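Local atomic coordinates of CofB (Escherichia coli, PDB entry 5AX6), a protein that serves as a homotrimeric minor pilin of the CFA/III type IVb pilus of human enterotoxigenic strains and probably takes part in pilus assembly. Residues I15-G20 with C110-I115; D23-E28 with I227-G232; S440-Q445 with K476-N481. All coordinates share one frame; numbering follows the deposited sequence. Where two conformers were deposited one is given.

Contact 1 of 3, residues I15-G20 with C110-I115; sequences ISEIAG and CEEPAI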
loop_
_atom_site.group_PDB
_atom_site.type_symbol
_atom_site.label_atom_id
_atom_site.label_comp_id
_atom_site.label_asym_id
_atom_site.label_seq_id
_atom_site.Cartn_x
_atom_site.Cartn_y
_atom_site.Cartn_z
ATOM N N ILE A 15 -35.688 2.217 -1.175
ATOM C CA ILE A 15 -34.417 2.905 -0.981
ATOM C C ILE A 15 -33.436 2.635 -2.125
ATOM O O ILE A 15 -32.665 3.513 -2.514
ATOM C CB ILE A 15 -33.760 2.498 0.346
ATOM C CG1 ILE A 15 -34.496 3.141 1.520
ATOM C CG2 ILE A 15 -32.280 2.861 0.355
ATOM C CD1 ILE A 15 -35.091 4.488 1.206
ATOM N N SER A 16 -33.456 1.427 -2.672
ATOM C CA SER A 16 -32.570 1.129 -3.792
ATOM C C SER A 16 -32.908 1.986 -5.002
ATOM O O SER A 16 -32.004 2.489 -5.679
ATOM C CB SER A 16 -32.635 -0.343 -4.183
ATOM O OG SER A 16 -31.673 -0.606 -5.190
ATOM N N GLU A 17 -34.199 2.143 -5.274
ATOM C CA GLU A 17 -34.669 2.985 -6.367
ATOM C C GLU A 17 -34.233 4.425 -6.120
ATOM O O GLU A 17 -33.659 5.080 -6.989
ATOM C CB GLU A 17 -36.199 2.917 -6.496
ATOM C CG GLU A 17 -36.768 1.555 -6.888
ATOM C CD GLU A 17 -36.686 1.277 -8.384
ATOM O OE1 GLU A 17 -37.630 1.655 -9.123
ATOM O OE2 GLU A 17 -35.683 0.669 -8.822
ATOM N N ILE A 18 -34.526 4.907 -4.920
ATOM C CA ILE A 18 -34.190 6.276 -4.523
ATOM C C ILE A 18 -32.690 6.545 -4.649
ATOM O O ILE A 18 -32.288 7.526 -5.271
ATOM C CB ILE A 18 -34.682 6.541 -3.085
ATOM C CG1 ILE A 18 -36.211 6.714 -3.087
ATOM C CG2 ILE A 18 -33.991 7.747 -2.476
ATOM C CD1 ILE A 18 -36.832 6.608 -1.699
ATOM N N ALA A 19 -31.860 5.660 -4.100
ATOM C CA ALA A 19 -30.414 5.871 -4.129
ATOM C C ALA A 19 -29.887 5.912 -5.559
ATOM O O ALA A 19 -28.984 6.690 -5.883
ATOM C CB ALA A 19 -29.687 4.774 -3.337
ATOM N N GLY A 20 -30.441 5.059 -6.414
ATOM C CA GLY A 20 -30.018 5.021 -7.804
ATOM C C GLY A 20 -30.369 6.279 -8.572
ATOM O O GLY A 20 -29.547 6.803 -9.334
ATOM N N CYS A 110 -33.258 -2.482 -14.878
ATOM C CA CYS A 110 -34.125 -2.385 -16.040
ATOM C C CYS A 110 -35.574 -2.617 -15.660
ATOM O O CYS A 110 -36.473 -1.860 -16.036
ATOM C CB CYS A 110 -33.703 -3.410 -17.097
ATOM S SG CYS A 110 -32.062 -3.063 -17.764
ATOM N N GLU A 111 -35.787 -3.679 -14.902
ATOM C CA GLU A 111 -37.120 -4.040 -14.467
ATOM C C GLU A 111 -37.342 -3.488 -13.070
ATOM O O GLU A 111 -36.513 -3.696 -12.188
ATOM C CB GLU A 111 -37.268 -5.565 -14.496
ATOM C CG GLU A 111 -38.616 -6.088 -14.076
ATOM C CD GLU A 111 -38.697 -7.601 -14.235
ATOM O OE1 GLU A 111 -37.763 -8.190 -14.831
ATOM O OE2 GLU A 111 -39.695 -8.186 -13.768
ATOM N N GLU A 112 -38.442 -2.771 -12.864
ATOM C CA GLU A 112 -38.765 -2.323 -11.515
ATOM C C GLU A 112 -38.843 -3.528 -10.599
ATOM O O GLU A 112 -39.411 -4.550 -10.982
ATOM C CB GLU A 112 -40.086 -1.555 -11.487
ATOM C CG GLU A 112 -40.444 -1.015 -10.093
ATOM C CD GLU A 112 -41.815 -0.362 -10.049
ATOM O OE1 GLU A 112 -41.882 0.891 -10.043
ATOM O OE2 GLU A 112 -42.823 -1.108 -10.025
ATOM N N PRO A 113 -38.250 -3.421 -9.399
ATOM C CA PRO A 113 -38.323 -4.466 -8.371
ATOM C C PRO A 113 -39.740 -5.016 -8.213
ATOM O O PRO A 113 -40.690 -4.260 -8.005
ATOM C CB PRO A 113 -37.860 -3.739 -7.110
ATOM C CG PRO A 113 -36.835 -2.762 -7.634
ATOM C CD PRO A 113 -37.364 -2.312 -8.994
ATOM N N ALA A 114 -39.859 -6.335 -8.338
ATOM C CA ALA A 114 -41.146 -7.023 -8.359
ATOM C C ALA A 114 -42.042 -6.661 -7.180
ATOM O O ALA A 114 -43.246 -6.469 -7.345
ATOM C CB ALA A 114 -40.920 -8.536 -8.394
ATOM N N ILE A 115 -41.447 -6.559 -5.999
ATOM C CA ILE A 115 -42.207 -6.300 -4.780
ATOM C C ILE A 115 -42.974 -4.976 -4.879
ATOM O O ILE A 115 -44.037 -4.815 -4.279
ATOM C CB ILE A 115 -41.273 -6.297 -3.538
ATOM C CG1 ILE A 115 -42.076 -6.405 -2.236
ATOM C CG2 ILE A 115 -40.352 -5.087 -3.533
ATOM C CD1 ILE A 115 -42.511 -7.810 -1.905
HETATM O O HOH W 1 -40.281 2.299 -8.449
#
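The carboxylate of E17 offers one flat face to P113 and E112. Its OE2 comes within 3.4 Å of P113 CD, while E17 CD stands 3.7 Å from that same ring carbon, so the proline edge carbons CD and CG lie over the group. E112 CG stands over the same face, above E17 OE1 (4.0 Å). A sharp bend at chi2 (-81°) turns the end of the E17 chain off the helix toward the loop. The E112 side chain instead runs extended and crosses that of E17 at about a right angle. The two carboxylate planes are nearly perpendicular, 83° apart.

A water, tilted only slightly from the E17 carboxylate plane, joins the acids, donating to E17 OE1 at 2.8 Å and to E112 OE1 at 2.7 Å. R84, from a loop, forms a salt bridge with E17 OE1 and touches E112 too, and P113 packs on A13 of the same helix 4-25.

E17 OE1 and E112 OE1 lie 4.4 Å apart, and if both acids are ionised they would repel. The bridging water, with both hydrogens given to carboxylates, and the nearby arginine probably offset this and tie the loop 110-115 to the helix of the pilin domain.

Contact 2 of 3, residues D23-E28 with I227-G232; sequences DFVAEE and IDPNLG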
loop_
_atom_site.group_PDB
_atom_site.type_symbol
_atom_site.label_atom_id
_atom_site.label_comp_id
_atom_site.label_asym_id
_atom_site.label_seq_id
_atom_site.Cartn_x
_atom_site.Cartn_y
_atom_site.Cartn_z
ATOM N N ASP A 23 -28.081 8.940 -7.377
ATOM C CA ASP A 23 -26.742 8.734 -7.928
ATOM C C ASP A 23 -26.641 9.331 -9.323
ATOM O O ASP A 23 -25.639 9.946 -9.676
ATOM C CB ASP A 23 -26.383 7.236 -7.988
ATOM C CG ASP A 23 -25.923 6.669 -6.650
ATOM O OD1 ASP A 23 -25.622 7.433 -5.706
ATOM O OD2 ASP A 23 -25.857 5.426 -6.548
ATOM N N PHE A 24 -27.699 9.153 -10.111
ATOM C CA PHE A 24 -27.750 9.666 -11.476
ATOM C C PHE A 24 -27.752 11.195 -11.487
ATOM O O PHE A 24 -27.003 11.836 -12.245
ATOM C CB PHE A 24 -28.992 9.120 -12.185
ATOM C CG PHE A 24 -29.134 9.558 -13.624
ATOM C CD1 PHE A 24 -28.263 9.093 -14.597
ATOM C CD2 PHE A 24 -30.159 10.416 -13.999
ATOM C CE1 PHE A 24 -28.396 9.495 -15.929
ATOM C CE2 PHE A 24 -30.311 10.805 -15.324
ATOM C CZ PHE A 24 -29.433 10.345 -16.287
ATOM N N VAL A 25 -28.609 11.771 -10.649
ATOM C CA VAL A 25 -28.668 13.223 -10.504
ATOM C C VAL A 25 -27.288 13.771 -10.115
ATOM O O VAL A 25 -26.874 14.841 -10.586
ATOM C CB VAL A 25 -29.719 13.636 -9.451
ATOM C CG1 VAL A 25 -29.580 15.115 -9.052
ATOM C CG2 VAL A 25 -31.120 13.380 -9.983
ATOM N N ALA A 26 -26.581 13.036 -9.261
ATOM C CA ALA A 26 -25.293 13.515 -8.735
ATOM C C ALA A 26 -24.117 13.361 -9.712
ATOM O O ALA A 26 -22.970 13.685 -9.372
ATOM C CB ALA A 26 -24.976 12.808 -7.438
ATOM N N GLU A 27 -24.377 12.863 -10.919
ATOM C CA GLU A 27 -23.316 12.800 -11.925
ATOM C C GLU A 27 -23.599 13.764 -13.066
ATOM O O GLU A 27 -24.419 13.480 -13.930
ATOM C CB GLU A 27 -23.153 11.368 -12.469
ATOM C CG GLU A 27 -22.679 10.385 -11.423
ATOM C CD GLU A 27 -22.593 8.941 -11.927
ATOM O OE1 GLU A 27 -22.738 8.709 -13.147
ATOM O OE2 GLU A 27 -22.378 8.041 -11.087
ATOM N N GLU A 28 -22.923 14.910 -13.081
ATOM C CA GLU A 28 -23.116 15.839 -14.181
ATOM C C GLU A 28 -22.465 15.326 -15.456
ATOM O O GLU A 28 -22.975 15.550 -16.556
ATOM C CB GLU A 28 -22.570 17.222 -13.836
ATOM C CG GLU A 28 -22.719 18.199 -14.977
ATOM C CD GLU A 28 -22.858 19.631 -14.497
ATOM O OE1 GLU A 28 -22.928 19.841 -13.267
ATOM O OE2 GLU A 28 -22.901 20.539 -15.352
ATOM N N ILE A 227 -34.179 14.071 -0.484
ATOM C CA ILE A 227 -32.758 13.713 -0.456
ATOM C C ILE A 227 -31.909 14.851 -0.997
ATOM O O ILE A 227 -32.224 15.425 -2.042
ATOM C CB ILE A 227 -32.451 12.461 -1.295
ATOM C CG1 ILE A 227 -33.481 11.357 -1.041
ATOM C CG2 ILE A 227 -31.000 12.015 -1.058
ATOM C CD1 ILE A 227 -33.300 10.615 0.268
ATOM N N ASP A 228 -30.833 15.177 -0.290
ATOM C CA ASP A 228 -29.847 16.141 -0.779
ATOM C C ASP A 228 -28.822 15.387 -1.618
ATOM O O ASP A 228 -28.021 14.646 -1.063
ATOM C CB ASP A 228 -29.163 16.847 0.410
ATOM C CG ASP A 228 -28.120 17.872 -0.013
ATOM O OD1 ASP A 228 -27.808 17.985 -1.223
ATOM O OD2 ASP A 228 -27.595 18.564 0.890
ATOM N N PRO A 229 -28.839 15.561 -2.955
ATOM C CA PRO A 229 -27.916 14.746 -3.762
ATOM C C PRO A 229 -26.456 15.094 -3.528
ATOM O O PRO A 229 -25.587 14.321 -3.935
ATOM C CB PRO A 229 -28.319 15.086 -5.204
ATOM C CG PRO A 229 -28.878 16.478 -5.101
ATOM C CD PRO A 229 -29.612 16.498 -3.789
ATOM N N ASN A 230 -26.173 16.243 -2.917
ATOM C CA ASN A 230 -24.775 16.600 -2.663
ATOM C C ASN A 230 -24.235 16.111 -1.321
ATOM O O ASN A 230 -23.032 16.171 -1.068
ATOM C CB ASN A 230 -24.598 18.116 -2.759
ATOM C CG ASN A 230 -24.870 18.627 -4.161
ATOM O OD1 ASN A 230 -24.432 18.028 -5.134
ATOM N ND2 ASN A 230 -25.630 19.708 -4.270
ATOM N N LEU A 231 -25.119 15.639 -0.452
ATOM C CA LEU A 231 -24.691 15.179 0.860
ATOM C C LEU A 231 -23.937 13.856 0.722
ATOM O O LEU A 231 -24.484 12.884 0.205
ATOM C CB LEU A 231 -25.892 15.022 1.795
ATOM C CG LEU A 231 -25.576 14.600 3.236
ATOM C CD1 LEU A 231 -24.683 15.640 3.923
ATOM C CD2 LEU A 231 -26.869 14.402 4.018
ATOM N N GLY A 232 -22.682 13.832 1.168
ATOM C CA GLY A 232 -21.862 12.636 1.066
ATOM C C GLY A 232 -21.372 12.331 -0.340
ATOM O O GLY A 232 -20.835 11.255 -0.600
#
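V25 and P229 meet at a slant: methyl CG1 of V25 approaches the proline ring at its CB corner, 4.0 Å away. Chi1 of V25 (167°) sets CG1 opposite the backbone N, the branch directed at the proline, and the same side chain also packs on I139 and V142 of strand 139-148. One residue on, the CB of A26 faces the carbonyl of P229, with A26 CB 3.9 Å from P229 O. The two backbones come nearest here, A26 CA and P229 CA being 5.8 Å apart. P229 is therefore approached at its ring by valine and at its carbonyl by alanine, and it rests on V22 one turn earlier in the helix.

Both segments change direction here. Helix 4-25 ends at V25, and E27 N bonds back to F24 O at 3.1 Å, three residues earlier. Across the contact, D228 to L231 forms a type I beta turn closed by L231 N to D228 O. Inside it D228 OD1 accepts from N230 N at 2.9 Å, with the N-H arriving from above the carboxylate plane, 48° out of it. This second bond to the same aspartate makes an Asx turn and probably helps hold the turn that presents the proline.

The contact borders the trimer interface directly: A26 O accepts from R236 of the second subunit, and E28 packs on L231 of that subunit. Within the chain, the end of the N-terminal helix 4-25 is packed against the turn that leaves strand 220-227, which fits the pilin fold, in which the N-terminal helix lies along an antiparallel sheet.

Contact 3 of 3, residues S440-Q445 with K476-N481; sequences SGTAIQ and KFLSVN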
loop_
_atom_site.group_PDB
_atom_site.type_symbol
_atom_site.label_atom_id
_atom_site.label_comp_id
_atom_site.label_asym_id
_atom_site.label_seq_id
_atom_site.Cartn_x
_atom_site.Cartn_y
_atom_site.Cartn_z
ATOM N N SER A 440 39.084 -44.325 10.522
ATOM C CA SER A 440 37.956 -45.194 10.867
ATOM C C SER A 440 36.644 -44.425 10.729
ATOM O O SER A 440 35.560 -45.014 10.622
ATOM C CB SER A 440 38.091 -45.738 12.283
ATOM O OG SER A 440 39.151 -46.674 12.353
ATOM N N GLY A 441 36.752 -43.101 10.754
ATOM C CA GLY A 441 35.592 -42.242 10.603
ATOM C C GLY A 441 35.401 -41.291 11.763
ATOM O O GLY A 441 36.304 -41.091 12.566
ATOM N N THR A 442 34.208 -40.708 11.857
ATOM C CA THR A 442 33.930 -39.758 12.921
ATOM C C THR A 442 32.460 -39.789 13.309
ATOM O O THR A 442 31.571 -39.959 12.463
ATOM C CB THR A 442 34.330 -38.311 12.513
ATOM O OG1 THR A 442 34.005 -37.406 13.576
ATOM C CG2 THR A 442 33.582 -37.876 11.264
ATOM N N ALA A 443 32.219 -39.642 14.605
ATOM C CA ALA A 443 30.882 -39.477 15.132
ATOM C C ALA A 443 30.739 -38.045 15.616
ATOM O O ALA A 443 31.460 -37.616 16.519
ATOM C CB ALA A 443 30.615 -40.475 16.273
ATOM N N ILE A 444 29.816 -37.302 15.011
ATOM C CA ILE A 444 29.624 -35.908 15.375
ATOM C C ILE A 444 28.275 -35.769 16.057
ATOM O O ILE A 444 27.245 -36.163 15.517
ATOM C CB ILE A 444 29.722 -34.975 14.149
ATOM C CG1 ILE A 444 31.145 -35.051 13.564
ATOM C CG2 ILE A 444 29.419 -33.541 14.560
ATOM C CD1 ILE A 444 31.299 -34.536 12.114
ATOM N N GLN A 445 28.301 -35.226 17.266
ATOM C CA GLN A 445 27.107 -35.113 18.088
ATOM C C GLN A 445 26.767 -33.651 18.321
ATOM O O GLN A 445 27.661 -32.819 18.488
ATOM C CB GLN A 445 27.322 -35.819 19.433
ATOM C CG GLN A 445 26.077 -35.962 20.310
ATOM C CD GLN A 445 26.329 -36.930 21.461
ATOM O OE1 GLN A 445 26.533 -38.126 21.244
ATOM N NE2 GLN A 445 26.343 -36.414 22.679
ATOM N N LYS A 476 41.437 -30.565 15.799
ATOM C CA LYS A 476 41.586 -29.434 14.880
ATOM C C LYS A 476 41.680 -29.886 13.430
ATOM O O LYS A 476 41.592 -29.059 12.511
ATOM C CB LYS A 476 42.832 -28.611 15.225
ATOM C CG LYS A 476 44.114 -29.440 15.154
ATOM C CD LYS A 476 45.353 -28.576 15.277
ATOM C CE LYS A 476 46.612 -29.441 15.189
ATOM N NZ LYS A 476 47.848 -28.683 15.512
ATOM N N PHE A 477 41.885 -31.183 13.215
ATOM C CA PHE A 477 41.929 -31.698 11.850
ATOM C C PHE A 477 40.609 -32.365 11.453
ATOM O O PHE A 477 40.568 -33.281 10.621
ATOM C CB PHE A 477 43.116 -32.658 11.650
ATOM C CG PHE A 477 43.371 -33.593 12.805
ATOM C CD1 PHE A 477 42.685 -34.797 12.907
ATOM C CD2 PHE A 477 44.336 -33.288 13.766
ATOM C CE1 PHE A 477 42.941 -35.678 13.965
ATOM C CE2 PHE A 477 44.592 -34.163 14.827
ATOM C CZ PHE A 477 43.896 -35.354 14.919
ATOM N N LEU A 478 39.530 -31.865 12.051
ATOM C CA LEU A 478 38.164 -32.162 11.629
ATOM C C LEU A 478 37.439 -30.832 11.606
ATOM O O LEU A 478 37.431 -30.112 12.608
ATOM C CB LEU A 478 37.462 -33.145 12.578
ATOM C CG LEU A 478 35.971 -33.373 12.313
ATOM C CD1 LEU A 478 35.766 -33.994 10.937
ATOM C CD2 LEU A 478 35.307 -34.254 13.400
ATOM N N SER A 479 36.853 -30.477 10.467
ATOM C CA SER A 479 36.097 -29.236 10.411
ATOM C C SER A 479 34.722 -29.496 9.836
ATOM O O SER A 479 34.513 -30.482 9.134
ATOM C CB SER A 479 36.831 -28.177 9.587
ATOM O OG SER A 479 36.937 -28.563 8.230
ATOM N N VAL A 480 33.785 -28.598 10.134
ATOM C CA VAL A 480 32.411 -28.800 9.725
ATOM C C VAL A 480 31.811 -27.510 9.205
ATOM O O VAL A 480 32.227 -26.421 9.607
ATOM C CB VAL A 480 31.536 -29.301 10.899
ATOM C CG1 VAL A 480 31.873 -30.744 11.248
ATOM C CG2 VAL A 480 31.654 -28.351 12.111
ATOM N N ASN A 481 30.835 -27.648 8.314
ATOM C CA ASN A 481 29.912 -26.568 8.004
ATOM C C ASN A 481 28.662 -26.741 8.843
ATOM O O ASN A 481 27.987 -27.769 8.743
ATOM C CB ASN A 481 29.575 -26.556 6.508
ATOM C CG ASN A 481 30.793 -26.234 5.656
ATOM O OD1 ASN A 481 31.189 -27.012 4.783
ATOM N ND2 ASN A 481 31.396 -25.098 5.923
#
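Strands 440-445 and 478-481 run in roughly the same direction, inclined at 49°, with axes 10.4 Å apart at closest approach. They belong to different antiparallel sheets and face each other through side chains. T442 stands opposite L478 at 8.8 Å between CA atoms, and I444 opposite V480 at 9.5 Å. Alternation along the strands sends these four inward and turns A443 and S479 the other way.

L478 does the reaching at one end. Its CG lies opposite the backbone N (chi1 172°), and methyl CD2 comes up to the hydroxyl of T442, 3.4 Å from T442 OG1. The same methyl is 4.2 Å from CD1 of I444. At the other end I444 and V480 lie alongside one another, their side chains pointing oppositely, with I444 CD1 3.9 Å from V480 CG1. A457 of strand 452-463 adjoins both I444 and L478, while T442 also packs on I405 and I408 of strand 398-409.

The layer is almost wholly apolar. Its one hydroxyl in direct touch, T442 OG1, is hydrogen-bonded to the backbone oxygen of T458 and so is satisfied although buried against a methyl. The sheets are therefore probably held here mainly by dispersion and the exclusion of water, while backbone polar groups bond at the strand edge: I444 N to S407 of the second subunit and I444 O to N429 of that subunit.

How the contacts relate
Contacts 1 and 2 both use helix 4-25 and lie in the N-terminal pilin region, with centres about 17 Å apart; they touch where I18 of the helix packs on I227. Their segments alternate along the chain. The helix is joined to the loop before strand 121-130 in contact 1 and, at its C-terminal end, to the turn after strand 220-227 in contact 2. Contact 3 follows both in sequence and belongs to the C-terminal domain, its centre about 81 Å and 80 Å from those of contacts 1 and 2, on the opposite side of the chain's centre. Contacts 2 and 3 both reach the second subunit, so trimer contacts occur in both the N-terminal pilin region and the C-terminal domain of this elongated minor pilin.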